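Local coordinates for protein mitochondrial association factor 1 (Toxoplasma gondii, PDB 6BXS) that belongs to a parasite locus required for manipulating host mitochondria and has a macro domain, a fold associated with ADP-ribose binding, at residues Leu86-Leu97 with Val109-Phe120. Residues are numbered along the deposited sequence; the frame is centred on the assembly and turned at random.
Sequences LSAESQEIQERL and VEIDSGRFSRVF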
loop_
_atom_site.group_PDB
_atom_site.type_symbol
_atom_site.label_atom_id
_atom_site.label_comp_id
_atom_site.label_asym_id
_atom_site.label_seq_id
_atom_site.Cartn_x
_atom_site.Cartn_y
_atom_site.Cartn_z
ATOM N N LEU A 86 12.687 -14.721 1.054
ATOM C CA LEU A 86 11.632 -13.767 0.738
ATOM C C LEU A 86 12.175 -12.346 0.650
ATOM O O LEU A 86 11.802 -11.588 -0.247
ATOM C CB LEU A 86 10.523 -13.844 1.790
ATOM C CG LEU A 86 9.404 -12.805 1.694
ATOM C CD1 LEU A 86 8.766 -12.804 0.316
ATOM C CD2 LEU A 86 8.359 -13.073 2.765
ATOM N N SER A 87 13.048 -11.991 1.588
ATOM C CA SER A 87 13.655 -10.666 1.608
ATOM C C SER A 87 14.432 -10.397 0.330
ATOM O O SER A 87 14.249 -9.366 -0.311
ATOM C CB SER A 87 14.581 -10.514 2.818
ATOM O OG SER A 87 13.854 -10.155 3.978
ATOM N N ALA A 88 15.299 -11.333 -0.038
ATOM C CA ALA A 88 16.150 -11.165 -1.208
ATOM C C ALA A 88 15.344 -11.202 -2.503
ATOM O O ALA A 88 15.565 -10.386 -3.398
ATOM C CB ALA A 88 17.230 -12.236 -1.230
ATOM N N GLU A 89 14.413 -12.143 -2.607
ATOM C CA GLU A 89 13.661 -12.313 -3.846
ATOM C C GLU A 89 12.741 -11.122 -4.106
ATOM O O GLU A 89 12.719 -10.577 -5.211
ATOM C CB GLU A 89 12.838 -13.598 -3.814
ATOM C CG GLU A 89 12.475 -14.100 -5.206
ATOM C CD GLU A 89 11.342 -15.107 -5.208
ATOM O OE1 GLU A 89 10.499 -15.075 -4.288
ATOM O OE2 GLU A 89 11.296 -15.935 -6.141
ATOM N N SER A 90 11.978 -10.734 -3.088
ATOM C CA SER A 90 11.096 -9.575 -3.185
ATOM C C SER A 90 11.899 -8.337 -3.556
ATOM O O SER A 90 11.484 -7.527 -4.386
ATOM C CB SER A 90 10.362 -9.346 -1.864
ATOM O OG SER A 90 11.279 -9.089 -0.812
ATOM N N GLN A 91 13.062 -8.209 -2.929
ATOM C CA GLN A 91 13.978 -7.107 -3.186
ATOM C C GLN A 91 14.440 -7.095 -4.644
ATOM O O GLN A 91 14.402 -6.055 -5.302
ATOM C CB GLN A 91 15.173 -7.209 -2.236
ATOM C CG GLN A 91 16.155 -6.061 -2.300
ATOM C CD GLN A 91 17.179 -6.131 -1.181
ATOM O OE1 GLN A 91 17.922 -7.107 -1.069
ATOM N NE2 GLN A 91 17.212 -5.107 -0.335
ATOM N N GLU A 92 14.862 -8.251 -5.147
ATOM C CA GLU A 92 15.324 -8.368 -6.528
ATOM C C GLU A 92 14.237 -7.997 -7.535
ATOM O O GLU A 92 14.468 -7.197 -8.442
ATOM C CB GLU A 92 15.808 -9.791 -6.806
ATOM C CG GLU A 92 17.187 -10.100 -6.247
ATOM C CD GLU A 92 17.588 -11.550 -6.447
ATOM O OE1 GLU A 92 16.687 -12.406 -6.571
ATOM O OE2 GLU A 92 18.805 -11.832 -6.485
ATOM N N ILE A 93 13.057 -8.586 -7.374
ATOM C CA ILE A 93 11.949 -8.344 -8.290
ATOM C C ILE A 93 11.536 -6.876 -8.310
ATOM O O ILE A 93 11.312 -6.304 -9.375
ATOM C CB ILE A 93 10.726 -9.208 -7.919
ATOM C CG1 ILE A 93 11.023 -10.683 -8.204
ATOM C CG2 ILE A 93 9.488 -8.761 -8.699
ATOM C CD1 ILE A 93 9.982 -11.646 -7.665
ATOM N N GLN A 94 11.432 -6.271 -7.131
ATOM C CA GLN A 94 10.921 -4.910 -7.021
ATOM C C GLN A 94 11.959 -3.862 -7.430
ATOM O O GLN A 94 11.597 -2.788 -7.909
ATOM C CB GLN A 94 10.418 -4.660 -5.597
ATOM C CG GLN A 94 9.174 -5.491 -5.268
ATOM C CD GLN A 94 8.504 -5.119 -3.955
ATOM O OE1 GLN A 94 7.300 -5.317 -3.792
ATOM N NE2 GLN A 94 9.276 -4.590 -3.011
ATOM N N GLU A 95 13.242 -4.171 -7.262
ATOM C CA GLU A 95 14.295 -3.297 -7.778
ATOM C C GLU A 95 14.243 -3.226 -9.302
ATOM O O GLU A 95 14.311 -2.144 -9.885
ATOM C CB GLU A 95 15.680 -3.782 -7.338
ATOM C CG GLU A 95 16.071 -3.385 -5.927
ATOM C CD GLU A 95 17.503 -3.762 -5.599
ATOM O OE1 GLU A 95 18.425 -3.096 -6.114
ATOM O OE2 GLU A 95 17.709 -4.728 -4.834
ATOM N N ARG A 96 14.130 -4.388 -9.938
ATOM C CA ARG A 96 14.071 -4.475 -11.394
ATOM C C ARG A 96 12.832 -3.776 -11.954
ATOM O O ARG A 96 12.909 -3.058 -12.951
ATOM C CB ARG A 96 14.081 -5.938 -11.838
ATOM C CG ARG A 96 15.375 -6.676 -11.534
ATOM C CD ARG A 96 15.206 -8.176 -11.713
ATOM N NE ARG A 96 16.371 -8.919 -11.239
ATOM C CZ ARG A 96 16.371 -10.223 -10.976
ATOM N NH1 ARG A 96 15.266 -10.939 -11.129
ATOM N NH2 ARG A 96 17.479 -10.814 -10.550
ATOM N N LEU A 97 11.688 -3.998 -11.314
ATOM C CA LEU A 97 10.429 -3.423 -11.782
ATOM C C LEU A 97 10.409 -1.902 -11.669
ATOM O O LEU A 97 9.846 -1.221 -12.526
ATOM C CB LEU A 97 9.252 -4.008 -11.001
ATOM C CG LEU A 97 8.711 -5.360 -11.472
ATOM C CD1 LEU A 97 7.625 -5.856 -10.524
ATOM C CD2 LEU A 97 8.173 -5.265 -12.895
ATOM N N VAL A 109 4.037 -1.311 -15.455
ATOM C CA VAL A 109 4.996 -2.256 -16.018
ATOM C C VAL A 109 4.814 -3.609 -15.345
ATOM O O VAL A 109 4.126 -3.715 -14.328
ATOM C CB VAL A 109 6.447 -1.764 -15.866
ATOM C CG1 VAL A 109 6.643 -0.492 -16.679
ATOM C CG2 VAL A 109 6.805 -1.531 -14.404
ATOM N N GLU A 110 5.439 -4.640 -15.908
ATOM C CA GLU A 110 5.050 -6.009 -15.595
ATOM C C GLU A 110 6.133 -7.038 -15.914
ATOM O O GLU A 110 6.861 -6.906 -16.897
ATOM C CB GLU A 110 3.771 -6.337 -16.371
ATOM C CG GLU A 110 3.158 -7.695 -16.104
ATOM C CD GLU A 110 1.953 -7.953 -16.996
ATOM O OE1 GLU A 110 1.182 -7.004 -17.253
ATOM O OE2 GLU A 110 1.780 -9.102 -17.453
ATOM N N ILE A 111 6.225 -8.059 -15.068
ATOM C CA ILE A 111 7.053 -9.232 -15.337
ATOM C C ILE A 111 6.376 -10.474 -14.766
ATOM O O ILE A 111 5.676 -10.400 -13.755
ATOM C CB ILE A 111 8.479 -9.109 -14.740
ATOM C CG1 ILE A 111 8.430 -8.744 -13.253
ATOM C CG2 ILE A 111 9.310 -8.092 -15.517
ATOM C CD1 ILE A 111 8.581 -9.929 -12.330
ATOM N N ASP A 112 6.583 -11.611 -15.420
ATOM C CA ASP A 112 5.982 -12.864 -14.979
ATOM C C ASP A 112 6.856 -13.537 -13.927
ATOM O O ASP A 112 7.605 -14.468 -14.226
ATOM C CB ASP A 112 5.760 -13.798 -16.171
ATOM C CG ASP A 112 5.035 -15.072 -15.788
ATOM O OD1 ASP A 112 4.445 -15.125 -14.686
ATOM O OD2 ASP A 112 5.047 -16.022 -16.596
ATOM N N SER A 113 6.753 -13.059 -12.692
ATOM C CA SER A 113 7.569 -13.574 -11.598
ATOM C C SER A 113 7.266 -15.041 -11.293
ATOM O O SER A 113 8.113 -15.758 -10.757
ATOM C CB SER A 113 7.360 -12.725 -10.342
ATOM O OG SER A 113 5.980 -12.532 -10.083
ATOM N N GLY A 114 6.063 -15.484 -11.646
ATOM C CA GLY A 114 5.635 -16.845 -11.370
ATOM C C GLY A 114 6.460 -17.901 -12.080
ATOM O O GLY A 114 6.429 -19.075 -11.714
ATOM N N ARG A 115 7.202 -17.487 -13.101
ATOM C CA ARG A 115 8.022 -18.417 -13.866
ATOM C C ARG A 115 9.282 -18.831 -13.104
ATOM O O ARG A 115 9.857 -19.881 -13.385
ATOM C CB ARG A 115 8.404 -17.799 -15.210
ATOM C CG ARG A 115 9.088 -18.767 -16.157
ATOM C CD ARG A 115 9.281 -18.157 -17.533
ATOM N NE ARG A 115 10.120 -18.997 -18.381
ATOM C CZ ARG A 115 10.553 -18.652 -19.590
ATOM N NH1 ARG A 115 10.223 -17.476 -20.108
ATOM N NH2 ARG A 115 11.321 -19.485 -20.281
ATOM N N PHE A 116 9.699 -18.010 -12.141
ATOM C CA PHE A 116 10.923 -18.279 -11.385
ATOM C C PHE A 116 10.759 -18.110 -9.873
ATOM O O PHE A 116 11.726 -18.272 -9.126
ATOM C CB PHE A 116 12.052 -17.367 -11.876
ATOM C CG PHE A 116 11.797 -15.902 -11.653
ATOM C CD1 PHE A 116 12.070 -15.316 -10.428
ATOM C CD2 PHE A 116 11.296 -15.112 -12.672
ATOM C CE1 PHE A 116 11.840 -13.969 -10.221
ATOM C CE2 PHE A 116 11.066 -13.766 -12.473
ATOM C CZ PHE A 116 11.338 -13.192 -11.245
ATOM N N SER A 117 9.547 -17.787 -9.426
ATOM C CA SER A 117 9.286 -17.579 -8.002
ATOM C C SER A 117 8.308 -18.606 -7.444
ATOM O O SER A 117 7.476 -19.142 -8.176
ATOM C CB SER A 117 8.739 -16.171 -7.758
ATOM O OG SER A 117 8.503 -15.952 -6.376
ATOM N N ARG A 118 8.419 -18.870 -6.144
ATOM C CA ARG A 118 7.475 -19.736 -5.443
ATOM C C ARG A 118 6.469 -18.897 -4.658
ATOM O O ARG A 118 5.503 -19.426 -4.105
ATOM C CB ARG A 118 8.205 -20.690 -4.492
ATOM C CG ARG A 118 9.489 -21.292 -5.043
ATOM C CD ARG A 118 9.605 -22.766 -4.682
ATOM N NE ARG A 118 10.978 -23.261 -4.787
ATOM C CZ ARG A 118 11.800 -23.465 -3.757
ATOM N NH1 ARG A 118 11.408 -23.226 -2.510
ATOM N NH2 ARG A 118 13.027 -23.918 -3.975
ATOM N N VAL A 119 6.707 -17.588 -4.615
ATOM C CA VAL A 119 5.892 -16.672 -3.823
ATOM C C VAL A 119 4.959 -15.849 -4.704
ATOM O O VAL A 119 3.758 -15.771 -4.448
ATOM C CB VAL A 119 6.782 -15.717 -2.999
ATOM C CG1 VAL A 119 5.938 -14.674 -2.275
ATOM C CG2 VAL A 119 7.628 -16.505 -2.003
ATOM N N PHE A 120 5.527 -15.233 -5.738
ATOM C CA PHE A 120 4.786 -14.313 -6.594
ATOM C C PHE A 120 4.423 -14.942 -7.933
ATOM O O PHE A 120 5.285 -15.473 -8.629
ATOM C CB PHE A 120 5.606 -13.043 -6.824
ATOM C CG PHE A 120 6.066 -12.385 -5.556
ATOM C CD1 PHE A 120 5.176 -11.674 -4.771
ATOM C CD2 PHE A 120 7.388 -12.476 -5.150
ATOM C CE1 PHE A 120 5.592 -11.068 -3.603
ATOM C CE2 PHE A 120 7.810 -11.870 -3.983
ATOM C CZ PHE A 120 6.911 -11.166 -3.209
#
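Polar contact between helix 86-97 and residues 109-120 rests on Glu89 and Ser117. Ser117 OG donates to Glu89 OE2 at 2.8 Å, meeting that oxygen from above the carboxylate plane, 37° out of it. Glu89 gets there with CG anti to its backbone N (chi1 -158°) and the chain extended beyond. The same Ser117 OG accepts from Val119 N at 3.0 Å and, nearly straight (175°), from Phe120 N at 3.1 Å, forming an ST turn and ST motif.

Most of the remaining contacts are apolar. Ile93 CD1 reaches between three side chains, 3.7 Å from Phe120 CD2 and 3.9 Å from both Ser113 CB and Phe116 CE1, while its CG2 branch meets Ile111 CD1. One turn on, Leu97 CD2 packs at 3.5 Å against Ile111 CG1. Leu86 CD1 touches Val119 and Phe120 more loosely.

Strand 109-111 is an edge strand of the macro-domain sheet, next to 120-126; the helix lies over the sheet near this edge, Leu97 also touching Ser123, Ala125 and Phe148. Ser117 OG gives one hydrogen bond and accepts two, tying the helix carboxylate to the turn that leads into strand 120-126, and apolar side chains surround this single cross-segment hydrogen bond.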